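Local coordinates for beta-agarase D (Zobellia galactanivorans, PDB 4ASM), which hydrolyses the beta-1,4 linkages of agarose at random with retention of anomeric configuration, here as its isolated family 16 glycoside hydrolase catalytic domain, at residues 43-48 and 56-61; 261-266 and 295-300; 247-252 and 289-294. All blocks are in the same frame, centred on the assembly; numbering follows the deposited sequence.

Interaction 1: 43-48 and 56-61; sequences NNVVDF and WYNKYH
Asn58 grips the backbone of 43-48 with both branches of its amide, prolonging the two-residue antiparallel hairpin of strands 47-48 and 56-57. Its ND2 donates to Asn44 O at 2.9 Å, the acceptor lying in the amide plane, while its OD1 accepts a hydrogen bond from Val46 N at 2.9 Å, nearly straight (N-H...O 167°) and tilted 33° from the carbonyl plane. CG of Asn58 stands between its own backbone N and carbonyl carbon (chi1 60°), and the amide beyond it bridges Asn44 and Val46. The main chain supplies the return bond, Asn58 N to Val46 O at 3.2 Å. Beyond it the hydrogen-bonded pair Phe48-Trp56 exchanges two more bonds, Phe48 N to Trp56 O at 2.7 Å and Trp56 N to Phe48 O at 3.0 Å. The same two residues pack on one side of the hairpin: Trp56 CB lies over one face of the Phe48 ring, 3.4 Å from its CZ, and the indole is nearly parallel to that ring but slid off it. Asp47 and Tyr57 take the other side, where Asp47 OD1 touches Tyr57 CB at 3.5 Å. Other polar ends are satisfied outside the two segments: Asp47 OD2 by a salt bridge to Lys126, Trp56 NE1 by Asp33 and Lys59 NZ by Asn70. Asn58 O accepts from Gln81, which probably contributes to substrate binding. In the family 16 beta-sandwich (jelly-roll), strand 56-57 pairs antiparallel with strand 112-125, whose Ile123 touches Trp56, while Phe48 packs on Val84 and Val86 of strand 84-87.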
ATOM      1  N   ASN A  43       3.871   9.086  23.173  1.00 11.57           N
ATOM      2  CA  ASN A  43       4.316  10.245  22.377  1.00 12.56           C
ATOM      3  C   ASN A  43       5.786  10.138  21.974  1.00 11.59           C
ATOM      4  O   ASN A  43       6.236  10.834  21.073  1.00 12.17           O
ATOM      5  CB  ASN A  43       4.165  11.563  23.172  1.00 14.08           C
ATOM      6  CG  ASN A  43       2.717  12.033  23.318  1.00 16.76           C
ATOM      7  OD1 ASN A  43       1.913  11.948  22.390  1.00 18.52           O
ATOM      8  ND2 ASN A  43       2.395  12.577  24.496  1.00 21.19           N
ATOM      9  N   ASN A  44       6.554   9.306  22.679  1.00 11.48           N
ATOM     10  CA  ASN A  44       7.970   9.176  22.377  1.00 11.31           C
ATOM     11  C   ASN A  44       8.193   8.311  21.151  1.00 10.42           C
ATOM     12  O   ASN A  44       7.420   7.381  20.901  1.00 10.55           O
ATOM     13  CB  ASN A  44       8.729   8.599  23.568  1.00 12.21           C
ATOM     14  CG  ASN A  44       8.565   9.437  24.814  1.00 14.48           C
ATOM     15  OD1 ASN A  44       8.603  10.668  24.755  1.00 18.29           O
ATOM     16  ND2 ASN A  44       8.334   8.777  25.942  1.00 17.53           N
ATOM     17  N   VAL A  45       9.249   8.617  20.406  1.00 10.50           N
ATOM     18  CA  VAL A  45       9.687   7.735  19.319  1.00 10.46           C
ATOM     19  C   VAL A  45      10.414   6.563  19.951  1.00 11.18           C
ATOM     20  O   VAL A  45      11.459   6.745  20.599  1.00 12.37           O
ATOM     21  CB  VAL A  45      10.646   8.443  18.345  1.00 10.39           C
ATOM     22  CG1 VAL A  45      11.089   7.457  17.250  1.00 10.15           C
ATOM     23  CG2 VAL A  45       9.981   9.659  17.755  1.00 10.22           C
ATOM     24  N   VAL A  46       9.840   5.375  19.806  1.00 10.04           N
ATOM     25  CA  VAL A  46      10.376   4.175  20.435  1.00 10.58           C
ATOM     26  C   VAL A  46      10.310   2.965  19.500  1.00 10.57           C
ATOM     27  O   VAL A  46       9.494   2.913  18.559  1.00 10.43           O
ATOM     28  CB  VAL A  46       9.618   3.820  21.750  1.00 10.33           C
ATOM     29  CG1 VAL A  46       9.701   4.942  22.776  1.00 12.05           C
ATOM     30  CG2 VAL A  46       8.157   3.473  21.447  1.00 11.34           C
ATOM     31  N   ASP A  47      11.154   1.987  19.781  1.00 10.57           N
ATOM     32  CA  ASP A  47      11.065   0.683  19.162  1.00 10.40           C
ATOM     33  C   ASP A  47      10.062  -0.137  19.957  1.00 10.57           C
ATOM     34  O   ASP A  47       9.903   0.064  21.175  1.00 12.15           O
ATOM     35  CB  ASP A  47      12.413  -0.050  19.226  1.00 10.46           C
ATOM     36  CG  ASP A  47      13.491   0.591  18.373  1.00 12.16           C
ATOM     37  OD1 ASP A  47      13.192   1.339  17.408  1.00 12.14           O
ATOM     38  OD2 ASP A  47      14.682   0.321  18.662  1.00 17.38           O
ATOM     39  N   PHE A  48       9.417  -1.091  19.299  1.00 10.21           N
ATOM     40  CA  PHE A  48       8.520  -2.009  19.993  1.00  9.67           C
ATOM     41  C   PHE A  48       8.505  -3.391  19.365  1.00 10.21           C
ATOM     42  O   PHE A  48       8.968  -3.588  18.245  1.00  9.51           O
ATOM     43  CB  PHE A  48       7.099  -1.431  20.173  1.00  9.92           C
ATOM     44  CG  PHE A  48       6.339  -1.177  18.885  1.00  8.49           C
ATOM     45  CD1 PHE A  48       5.532  -2.169  18.355  1.00  8.77           C
ATOM     46  CD2 PHE A  48       6.380   0.065  18.251  1.00  8.91           C
ATOM     47  CE1 PHE A  48       4.771  -1.961  17.183  1.00  8.42           C
ATOM     48  CE2 PHE A  48       5.625   0.281  17.081  1.00  7.83           C
ATOM     49  CZ  PHE A  48       4.829  -0.741  16.553  1.00  8.74           C
ATOM     50  N   TRP A  56       9.648  -3.009  15.336  1.00  6.53           N
ATOM     51  CA  TRP A  56       9.096  -1.811  14.725  1.00  6.53           C
ATOM     52  C   TRP A  56       9.533  -0.577  15.478  1.00  7.12           C
ATOM     53  O   TRP A  56       9.933  -0.670  16.649  1.00  6.95           O
ATOM     54  CB  TRP A  56       7.553  -1.824  14.773  1.00  6.45           C
ATOM     55  CG  TRP A  56       6.907  -3.062  14.240  1.00  5.21           C
ATOM     56  CD1 TRP A  56       6.631  -4.194  14.931  1.00  5.22           C
ATOM     57  CD2 TRP A  56       6.442  -3.284  12.899  1.00  4.96           C
ATOM     58  NE1 TRP A  56       6.026  -5.116  14.120  1.00  6.93           N
ATOM     59  CE2 TRP A  56       5.904  -4.590  12.860  1.00  6.25           C
ATOM     60  CE3 TRP A  56       6.410  -2.498  11.729  1.00  6.00           C
ATOM     61  CZ2 TRP A  56       5.355  -5.152  11.692  1.00  6.61           C
ATOM     62  CZ3 TRP A  56       5.871  -3.050  10.566  1.00  6.10           C
ATOM     63  CH2 TRP A  56       5.341  -4.371  10.554  1.00  5.29           C
ATOM     64  N   TYR A  57       9.415   0.577  14.837  1.00  6.44           N
ATOM     65  CA  TYR A  57       9.331   1.848  15.564  1.00  6.20           C
ATOM     66  C   TYR A  57       8.097   2.633  15.122  1.00  6.34           C
ATOM     67  O   TYR A  57       7.596   2.459  13.996  1.00  6.42           O
ATOM     68  CB  TYR A  57      10.621   2.682  15.507  1.00  6.86           C
ATOM     69  CG  TYR A  57      11.199   2.926  14.138  1.00  5.62           C
ATOM     70  CD1 TYR A  57      12.114   2.040  13.583  1.00  6.43           C
ATOM     71  CD2 TYR A  57      10.851   4.060  13.401  1.00  5.61           C
ATOM     72  CE1 TYR A  57      12.672   2.273  12.328  1.00  6.77           C
ATOM     73  CE2 TYR A  57      11.400   4.297  12.145  1.00  6.17           C
ATOM     74  CZ  TYR A  57      12.302   3.400  11.616  1.00  7.48           C
ATOM     75  OH  TYR A  57      12.840   3.642  10.360  1.00  7.62           O
ATOM     76  N   ASN A  58       7.607   3.483  16.022  1.00  6.67           N
ATOM     77  CA  ASN A  58       6.330   4.173  15.848  1.00  6.92           C
ATOM     78  C   ASN A  58       6.437   5.474  15.063  1.00  6.57           C
ATOM     79  O   ASN A  58       5.774   6.478  15.393  1.00  7.07           O
ATOM     80  CB  ASN A  58       5.617   4.375  17.205  1.00  6.38           C
ATOM     81  CG  ASN A  58       6.434   5.214  18.195  1.00  7.44           C
ATOM     82  OD1 ASN A  58       7.626   5.482  17.978  1.00  7.83           O
ATOM     83  ND2 ASN A  58       5.788   5.632  19.288  1.00  8.54           N
ATOM     84  N   LYS A  59       7.228   5.439  13.987  1.00  7.01           N
ATOM     85  CA  LYS A  59       7.415   6.610  13.156  1.00  7.30           C
ATOM     86  C   LYS A  59       7.614   6.194  11.701  1.00  6.86           C
ATOM     87  O   LYS A  59       7.999   5.069  11.428  1.00  7.12           O
ATOM     88  CB  LYS A  59       8.625   7.424  13.680  1.00  7.64           C
ATOM     89  CG  LYS A  59       8.864   8.760  13.000  1.00  8.33           C
ATOM     90  CD  LYS A  59       9.964   9.507  13.768  1.00  8.71           C
ATOM     91  CE  LYS A  59      10.307  10.818  13.086  1.00 12.06           C
ATOM     92  NZ  LYS A  59      11.126  11.689  13.997  1.00 15.27           N
ATOM     93  N   TYR A  60       7.337   7.128  10.796  1.00  6.85           N
ATOM     94  CA  TYR A  60       7.710   6.980   9.397  1.00  6.52           C
ATOM     95  C   TYR A  60       9.214   6.721   9.281  1.00  6.87           C
ATOM     96  O   TYR A  60       9.993   7.111  10.142  1.00  7.86           O
ATOM     97  CB  TYR A  60       7.348   8.283   8.709  1.00  7.09           C
ATOM     98  CG  TYR A  60       7.568   8.372   7.235  1.00  7.61           C
ATOM     99  CD1 TYR A  60       6.904   7.508   6.347  1.00  6.54           C
ATOM    100  CD2 TYR A  60       8.379   9.364   6.703  1.00  7.16           C
ATOM    101  CE1 TYR A  60       7.060   7.638   4.952  1.00  8.11           C
ATOM    102  CE2 TYR A  60       8.555   9.481   5.326  1.00  7.90           C
ATOM    103  CZ  TYR A  60       7.891   8.624   4.455  1.00  7.09           C
ATOM    104  OH  TYR A  60       8.058   8.750   3.080  1.00 10.32           O
ATOM    105  N   HIS A  61       9.613   6.079   8.190  1.00  5.89           N
ATOM    106  CA  HIS A  61      10.934   5.443   8.099  1.00  5.74           C
ATOM    107  C   HIS A  61      12.123   6.400   8.102  1.00  6.52           C
ATOM    108  O   HIS A  61      12.067   7.498   7.537  1.00  7.18           O
ATOM    109  CB  HIS A  61      10.976   4.500   6.872  1.00  6.19           C
ATOM    110  CG  HIS A  61      11.036   5.196   5.539  1.00  5.58           C
ATOM    111  ND1 HIS A  61      11.581   4.584   4.432  1.00  6.73           N
ATOM    112  CD2 HIS A  61      10.653   6.434   5.139  1.00  7.67           C
ATOM    113  CE1 HIS A  61      11.510   5.407   3.403  1.00  5.70           C
ATOM    114  NE2 HIS A  61      10.952   6.536   3.801  1.00  7.40           N
TER

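Interaction 2: 261-266 and 295-300; sequences YTYPAG and KNKSNI
Tyr263 lays one face of its ring against Lys297 and Ser298, where helix 291-297 ends against strand 259-264 in the beta-sandwich (jelly-roll) fold of family 16. Lys297 CB sits 3.6 Å above the ring plane, offset toward the rim and 3.7 Å from Tyr263 CZ, a CH-pi contact. The aliphatic chain of Lys297 crosses the ring obliquely, with Lys297 CD 3.7 Å from Tyr263 CE1, and only at its last torsion does it bend (chi4 -67°), carrying NZ to a water that accepts a hydrogen bond from it. The same water is a weak partner of Tyr263 OH, which is also hydrogen-bonded to Asn286 of the adjoining strand 282-288. Nearer the backbone, Ser298 CB meets Tyr263 CB at 3.7 Å, and Ser298 N also lies over the ring face. Farther along, Pro264 and Ile300 slide past each other in opposite directions: CG2 of Ile300 rests on Pro264 CB at 3.7 Å, while its other branch extends to place CD1 3.6 Å from Gly266 CA. The chain leaves the helix at Ser298 in an ST turn, in which OG accepts from Ile300 N, the bond being almost straight. OG stands anti to the backbone N (chi1 -175°), and besides serving this turn Ser298 OG is hydrogen-bonded to Asp248 O and lies 3.6 Å from Pro264 CD.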
ATOM      1  N   TYR A 261      -5.962 -10.212 -19.344  1.00  5.82           N
ATOM      2  CA  TYR A 261      -4.550  -9.931 -19.632  1.00  6.27           C
ATOM      3  C   TYR A 261      -4.507  -8.643 -20.397  1.00  6.27           C
ATOM      4  O   TYR A 261      -5.197  -8.499 -21.425  1.00  6.28           O
ATOM      5  CB  TYR A 261      -3.938 -11.059 -20.482  1.00  6.70           C
ATOM      6  CG  TYR A 261      -4.181 -12.412 -19.881  1.00  6.21           C
ATOM      7  CD1 TYR A 261      -3.322 -12.935 -18.904  1.00  6.78           C
ATOM      8  CD2 TYR A 261      -5.304 -13.159 -20.252  1.00  7.68           C
ATOM      9  CE1 TYR A 261      -3.574 -14.165 -18.305  1.00  6.72           C
ATOM     10  CE2 TYR A 261      -5.557 -14.401 -19.678  1.00  9.45           C
ATOM     11  CZ  TYR A 261      -4.699 -14.885 -18.696  1.00  9.30           C
ATOM     12  OH  TYR A 261      -4.951 -16.109 -18.131  1.00 11.55           O
ATOM     13  N   THR A 262      -3.739  -7.686 -19.889  1.00  6.44           N
ATOM     14  CA  THR A 262      -3.703  -6.374 -20.507  1.00  6.27           C
ATOM     15  C   THR A 262      -2.301  -5.789 -20.579  1.00  6.61           C
ATOM     16  O   THR A 262      -1.380  -6.274 -19.944  1.00  6.67           O
ATOM     17  CB  THR A 262      -4.620  -5.365 -19.769  1.00  6.53           C
ATOM     18  OG1 THR A 262      -4.167  -5.246 -18.414  1.00  6.63           O
ATOM     19  CG2 THR A 262      -6.105  -5.795 -19.798  1.00  7.67           C
ATOM     20  N   TYR A 263      -2.144  -4.758 -21.393  1.00  6.54           N
ATOM     21  CA  TYR A 263      -0.862  -4.053 -21.475  1.00  6.87           C
ATOM     22  C   TYR A 263      -1.148  -2.606 -21.933  1.00  6.95           C
ATOM     23  O   TYR A 263      -2.223  -2.316 -22.477  1.00  6.35           O
ATOM     24  CB  TYR A 263       0.108  -4.785 -22.427  1.00  7.50           C
ATOM     25  CG  TYR A 263      -0.388  -4.789 -23.848  1.00  7.72           C
ATOM     26  CD1 TYR A 263      -1.282  -5.776 -24.290  1.00  6.90           C
ATOM     27  CD2 TYR A 263      -0.016  -3.784 -24.733  1.00  8.07           C
ATOM     28  CE1 TYR A 263      -1.789  -5.748 -25.577  1.00  7.85           C
ATOM     29  CE2 TYR A 263      -0.511  -3.752 -26.025  1.00  8.96           C
ATOM     30  CZ  TYR A 263      -1.396  -4.742 -26.441  1.00  8.89           C
ATOM     31  OH  TYR A 263      -1.926  -4.723 -27.722  1.00 11.06           O
ATOM     32  N   PRO A 264      -0.214  -1.680 -21.680  1.00  7.03           N
ATOM     33  CA  PRO A 264      -0.435  -0.272 -22.031  1.00  7.79           C
ATOM     34  C   PRO A 264      -0.634  -0.026 -23.525  1.00  8.61           C
ATOM     35  O   PRO A 264       0.154  -0.515 -24.360  1.00  9.31           O
ATOM     36  CB  PRO A 264       0.841   0.422 -21.525  1.00  8.59           C
ATOM     37  CG  PRO A 264       1.384  -0.510 -20.460  1.00  6.71           C
ATOM     38  CD  PRO A 264       1.068  -1.895 -20.979  1.00  7.43           C
ATOM     39  N   ALA A 265      -1.696   0.712 -23.842  1.00  8.47           N
ATOM     40  CA  ALA A 265      -2.011   1.068 -25.230  1.00  9.15           C
ATOM     41  C   ALA A 265      -1.146   2.223 -25.729  1.00  9.79           C
ATOM     42  O   ALA A 265      -0.880   2.331 -26.924  1.00  9.71           O
ATOM     43  CB  ALA A 265      -3.475   1.401 -25.373  1.00  9.02           C
ATOM     44  N   GLY A 266      -0.734   3.123 -24.842  1.00  9.43           N
ATOM     45  CA  GLY A 266       0.076   4.240 -25.285  1.00 10.14           C
ATOM     46  C   GLY A 266       0.509   5.193 -24.201  1.00 10.64           C
ATOM     47  O   GLY A 266      -0.155   5.337 -23.157  1.00  9.89           O
ATOM     48  N   LYS A 295       3.018  -9.462 -22.846  1.00  8.44           N
ATOM     49  CA  LYS A 295       4.442  -9.121 -22.827  1.00 10.22           C
ATOM     50  C   LYS A 295       5.001  -8.998 -24.246  1.00 10.42           C
ATOM     51  O   LYS A 295       5.750  -8.073 -24.539  1.00 11.03           O
ATOM     52  CB  LYS A 295       5.234 -10.153 -22.022  1.00 10.54           C
ATOM     53  CG  LYS A 295       4.952 -10.097 -20.511  1.00 11.64           C
ATOM     54  CD  LYS A 295       5.517 -11.304 -19.724  1.00 12.59           C
ATOM     55  CE  LYS A 295       7.014 -11.443 -19.871  1.00 16.56           C
ATOM     56  NZ  LYS A 295       7.742 -10.381 -19.149  1.00 17.11           N
ATOM     57  N   ASN A 296       4.615  -9.905 -25.141  1.00 10.16           N
ATOM     58  CA  ASN A 296       5.058  -9.812 -26.534  1.00 11.04           C
ATOM     59  C   ASN A 296       4.575  -8.538 -27.190  1.00 10.59           C
ATOM     60  O   ASN A 296       5.329  -7.870 -27.902  1.00 11.41           O
ATOM     61  CB  ASN A 296       4.544 -10.992 -27.360  1.00 11.26           C
ATOM     62  CG  ASN A 296       5.208 -12.293 -27.024  1.00 15.66           C
ATOM     63  OD1 ASN A 296       4.680 -13.361 -27.354  1.00 20.32           O
ATOM     64  ND2 ASN A 296       6.364 -12.235 -26.370  1.00 17.61           N
ATOM     65  N   LYS A 297       3.304  -8.204 -26.967  1.00  9.91           N
ATOM     66  CA  LYS A 297       2.670  -7.060 -27.604  1.00  9.16           C
ATOM     67  C   LYS A 297       3.128  -5.722 -27.048  1.00  8.27           C
ATOM     68  O   LYS A 297       3.136  -4.708 -27.755  1.00  9.31           O
ATOM     69  CB  LYS A 297       1.142  -7.160 -27.486  1.00  9.59           C
ATOM     70  CG  LYS A 297       0.523  -8.244 -28.354  1.00 10.43           C
ATOM     71  CD  LYS A 297      -0.971  -8.275 -28.091  1.00 12.63           C
ATOM     72  CE  LYS A 297      -1.667  -9.302 -28.980  1.00 15.19           C
ATOM     73  NZ  LYS A 297      -1.612  -8.884 -30.406  1.00 17.36           N
ATOM     74  N   SER A 298       3.486  -5.713 -25.772  1.00  8.12           N
ATOM     75  CA  SER A 298       3.731  -4.442 -25.101  1.00  8.00           C
ATOM     76  C   SER A 298       5.100  -3.855 -25.391  1.00  8.19           C
ATOM     77  O   SER A 298       6.103  -4.565 -25.472  1.00  9.14           O
ATOM     78  CB  SER A 298       3.571  -4.608 -23.593  1.00  7.70           C
ATOM     79  OG  SER A 298       3.713  -3.332 -22.996  1.00  7.24           O
ATOM     80  N   ASN A 299       5.120  -2.534 -25.500  1.00  8.58           N
ATOM     81  CA  ASN A 299       6.354  -1.780 -25.640  1.00  9.28           C
ATOM     82  C   ASN A 299       6.479  -0.695 -24.586  1.00  9.23           C
ATOM     83  O   ASN A 299       7.255   0.250 -24.742  1.00  9.75           O
ATOM     84  CB  ASN A 299       6.435  -1.148 -27.031  1.00  9.78           C
ATOM     85  CG  ASN A 299       6.671  -2.171 -28.122  1.00 12.07           C
ATOM     86  OD1 ASN A 299       7.762  -2.246 -28.659  1.00 15.80           O
ATOM     87  ND2 ASN A 299       5.650  -2.974 -28.439  1.00 13.00           N
ATOM     88  N   ILE A 300       5.734  -0.843 -23.493  1.00  8.38           N
ATOM     89  CA  ILE A 300       5.666   0.190 -22.469  1.00  8.65           C
ATOM     90  C   ILE A 300       5.743  -0.485 -21.117  1.00  8.54           C
ATOM     91  O   ILE A 300       4.982  -1.403 -20.830  1.00  8.03           O
ATOM     92  CB  ILE A 300       4.343   0.985 -22.563  1.00  8.79           C
ATOM     93  CG1 ILE A 300       4.275   1.730 -23.902  1.00  8.88           C
ATOM     94  CG2 ILE A 300       4.188   1.950 -21.367  1.00  9.30           C
ATOM     95  CD1 ILE A 300       2.897   2.213 -24.277  1.00  9.39           C
TER
HETATM   96  O   HOH W   1      -1.560  -5.864 -30.812  1.00 21.01           O

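Interaction 3: 247-252 and 289-294; sequences NDAVQT and SSLSDA
Ala249 and Ala294 meet methyl to methyl, CB to CB at 3.6 Å, where the short helix 291-297 packs against strand 249-253 in the family 16 beta-sandwich. This is the tight part of the contact: both residues are buried, their small side chains point at each other, and CA of Ala249 is 5.4 Å from CA of Ala294. Ala288 of strand 282-288 also touches Ala294. Toward the start of the helix, Leu291 holds CG anti to its backbone N (chi1 -172°), and its second torsion (chi2 66°) sets CD1 at 4.0 Å from Ala249 CB, a more open approach. The extended Gln251 side chain crosses Leu291 at about a right angle and is again close, its NE2 touching Leu291 CB at 3.5 Å, a purely van der Waals contact. Gln251 also touches Trp259 and Tyr261 of the next strand. The loose side is the outward, polar face of the helix: Ser292 is exposed and points away from the strand, as do Ser290 and Asp293, which fasten the first turn. Ser289 N donates to Asp293 OD2, met on the anti side of the carboxylate at 2.9 Å. Ser290 is the N-cap, its OG accepting from Asp293 N at 3.0 Å.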
ATOM      1  N   ASN A 247       6.882  -6.768 -15.803  1.00  8.21           N
ATOM      2  CA  ASN A 247       7.676  -5.924 -16.713  1.00  8.62           C
ATOM      3  C   ASN A 247       6.848  -4.893 -17.499  1.00  7.94           C
ATOM      4  O   ASN A 247       6.895  -3.689 -17.204  1.00  8.14           O
ATOM      5  CB  ASN A 247       8.560  -6.790 -17.637  1.00  8.75           C
ATOM      6  CG  ASN A 247       9.564  -5.977 -18.418  1.00 11.29           C
ATOM      7  OD1 ASN A 247       9.703  -6.146 -19.641  1.00 15.18           O
ATOM      8  ND2 ASN A 247      10.261  -5.091 -17.740  1.00 10.13           N
ATOM      9  N   ASP A 248       6.094  -5.357 -18.501  1.00  8.27           N
ATOM     10  CA  ASP A 248       5.354  -4.475 -19.404  1.00  8.07           C
ATOM     11  C   ASP A 248       3.931  -4.972 -19.666  1.00  8.09           C
ATOM     12  O   ASP A 248       3.266  -4.500 -20.581  1.00  7.85           O
ATOM     13  CB  ASP A 248       6.105  -4.244 -20.736  1.00  8.10           C
ATOM     14  CG  ASP A 248       6.480  -5.530 -21.438  1.00 10.76           C
ATOM     15  OD1 ASP A 248       6.118  -6.622 -20.972  1.00 10.92           O
ATOM     16  OD2 ASP A 248       7.183  -5.430 -22.476  1.00 11.46           O
ATOM     17  N   ALA A 249       3.484  -5.905 -18.821  1.00  7.75           N
ATOM     18  CA  ALA A 249       2.180  -6.546 -18.971  1.00  7.52           C
ATOM     19  C   ALA A 249       1.538  -6.785 -17.626  1.00  7.61           C
ATOM     20  O   ALA A 249       2.217  -6.848 -16.589  1.00  6.34           O
ATOM     21  CB  ALA A 249       2.345  -7.876 -19.704  1.00  8.74           C
ATOM     22  N   VAL A 250       0.222  -6.954 -17.655  1.00  6.94           N
ATOM     23  CA  VAL A 250      -0.570  -7.078 -16.447  1.00  7.83           C
ATOM     24  C   VAL A 250      -1.569  -8.213 -16.648  1.00  7.41           C
ATOM     25  O   VAL A 250      -2.069  -8.430 -17.757  1.00  7.00           O
ATOM     26  CB  VAL A 250      -1.361  -5.767 -16.203  1.00  8.85           C
ATOM     27  CG1 VAL A 250      -2.190  -5.850 -14.978  1.00 10.09           C
ATOM     28  CG2 VAL A 250      -0.397  -4.570 -16.095  1.00 11.21           C
ATOM     29  N   GLN A 251      -1.857  -8.943 -15.573  1.00  6.57           N
ATOM     30  CA  GLN A 251      -3.038  -9.810 -15.571  1.00  7.56           C
ATOM     31  C   GLN A 251      -3.771  -9.561 -14.273  1.00  7.25           C
ATOM     32  O   GLN A 251      -3.139  -9.388 -13.225  1.00  6.48           O
ATOM     33  CB  GLN A 251      -2.694 -11.289 -15.776  1.00  8.54           C
ATOM     34  CG  GLN A 251      -2.174 -12.046 -14.586  1.00 10.08           C
ATOM     35  CD  GLN A 251      -2.033 -13.527 -14.918  1.00  9.91           C
ATOM     36  OE1 GLN A 251      -2.669 -14.401 -14.313  1.00 14.49           O
ATOM     37  NE2 GLN A 251      -1.199 -13.807 -15.887  1.00  9.05           N
ATOM     38  N   THR A 252      -5.090  -9.454 -14.346  1.00  6.14           N
ATOM     39  CA  THR A 252      -5.865  -9.229 -13.121  1.00  6.84           C
ATOM     40  C   THR A 252      -7.194  -9.954 -13.141  1.00  6.99           C
ATOM     41  O   THR A 252      -7.780 -10.184 -14.210  1.00  6.99           O
ATOM     42  CB  THR A 252      -5.829  -7.736 -12.587  1.00 11.31           C
ATOM     43  OG1 THR A 252      -7.058  -7.286 -11.983  1.00 12.17           O
ATOM     44  CG2 THR A 252      -5.211  -6.787 -13.559  1.00  2.99           C
ATOM     45  N   SER A 289      -4.254 -12.218 -24.825  1.00  7.58           N
ATOM     46  CA  SER A 289      -4.859 -13.516 -24.564  1.00  7.45           C
ATOM     47  C   SER A 289      -4.111 -14.395 -23.553  1.00  7.44           C
ATOM     48  O   SER A 289      -4.538 -15.518 -23.277  1.00  7.06           O
ATOM     49  CB  SER A 289      -5.035 -14.263 -25.869  1.00  8.33           C
ATOM     50  OG  SER A 289      -3.783 -14.465 -26.451  1.00 10.17           O
ATOM     51  N   SER A 290      -3.002 -13.876 -23.012  1.00  7.17           N
ATOM     52  CA  SER A 290      -2.230 -14.562 -21.971  1.00  8.05           C
ATOM     53  C   SER A 290      -1.217 -13.541 -21.503  1.00  7.81           C
ATOM     54  O   SER A 290      -1.071 -12.476 -22.117  1.00  7.26           O
ATOM     55  CB  SER A 290      -1.517 -15.804 -22.522  1.00  8.25           C
ATOM     56  OG  SER A 290      -0.494 -15.426 -23.414  1.00  8.78           O
ATOM     57  N   LEU A 291      -0.507 -13.870 -20.426  1.00  8.56           N
ATOM     58  CA  LEU A 291       0.511 -12.950 -19.937  1.00  8.89           C
ATOM     59  C   LEU A 291       1.674 -12.849 -20.928  1.00  8.86           C
ATOM     60  O   LEU A 291       2.158 -11.749 -21.198  1.00  8.06           O
ATOM     61  CB  LEU A 291       0.995 -13.360 -18.537  1.00  9.13           C
ATOM     62  CG  LEU A 291       1.915 -12.336 -17.862  1.00 10.45           C
ATOM     63  CD1 LEU A 291       1.205 -11.027 -17.549  1.00 10.58           C
ATOM     64  CD2 LEU A 291       2.514 -12.962 -16.614  1.00 10.02           C
ATOM     65  N   SER A 292       2.087 -13.988 -21.494  1.00  8.99           N
ATOM     66  CA  SER A 292       3.152 -13.976 -22.521  1.00 10.24           C
ATOM     67  C   SER A 292       2.743 -13.191 -23.767  1.00  9.31           C
ATOM     68  O   SER A 292       3.532 -12.444 -24.296  1.00  9.52           O
ATOM     69  CB  SER A 292       3.603 -15.385 -22.866  1.00 11.70           C
ATOM     70  OG  SER A 292       4.313 -15.929 -21.765  1.00 18.08           O
ATOM     71  N   ASP A 293       1.494 -13.337 -24.202  1.00  8.12           N
ATOM     72  CA  ASP A 293       0.993 -12.561 -25.334  1.00  8.32           C
ATOM     73  C   ASP A 293       1.062 -11.053 -25.045  1.00  8.02           C
ATOM     74  O   ASP A 293       1.491 -10.273 -25.896  1.00  8.13           O
ATOM     75  CB  ASP A 293      -0.455 -12.997 -25.641  1.00  8.42           C
ATOM     76  CG  ASP A 293      -1.028 -12.335 -26.877  1.00  9.11           C
ATOM     77  OD1 ASP A 293      -0.390 -12.401 -27.958  1.00  9.61           O
ATOM     78  OD2 ASP A 293      -2.136 -11.771 -26.765  1.00 10.24           O
ATOM     79  N   ALA A 294       0.632 -10.655 -23.845  1.00  7.64           N
ATOM     80  CA  ALA A 294       0.669  -9.256 -23.448  1.00  7.60           C
ATOM     81  C   ALA A 294       2.102  -8.700 -23.432  1.00  7.46           C
ATOM     82  O   ALA A 294       2.348  -7.636 -23.952  1.00  7.47           O
ATOM     83  CB  ALA A 294      -0.007  -9.099 -22.080  1.00  7.63           C
TER

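Overall arrangement
From the N terminus, interaction 1 comes first: it closes a seven-residue loop between strands 47-48 and 56-57 and is complete before the others begin. Interaction 3 then opens at 247-252, interaction 2 at 261-266; they close in the same order at 289-294 and 295-300, so the two cross. Their strands, 249-253 and 259-264, are antiparallel neighbours, and both lean on the single helix 291-297, interaction 3 at its start and interaction 2 at its end. Their centres are about 7 Å apart. Interaction 1 lies on the opposite side of the chain's centre, about 42 Å from interaction 2 and 40 Å from interaction 3, centre to centre.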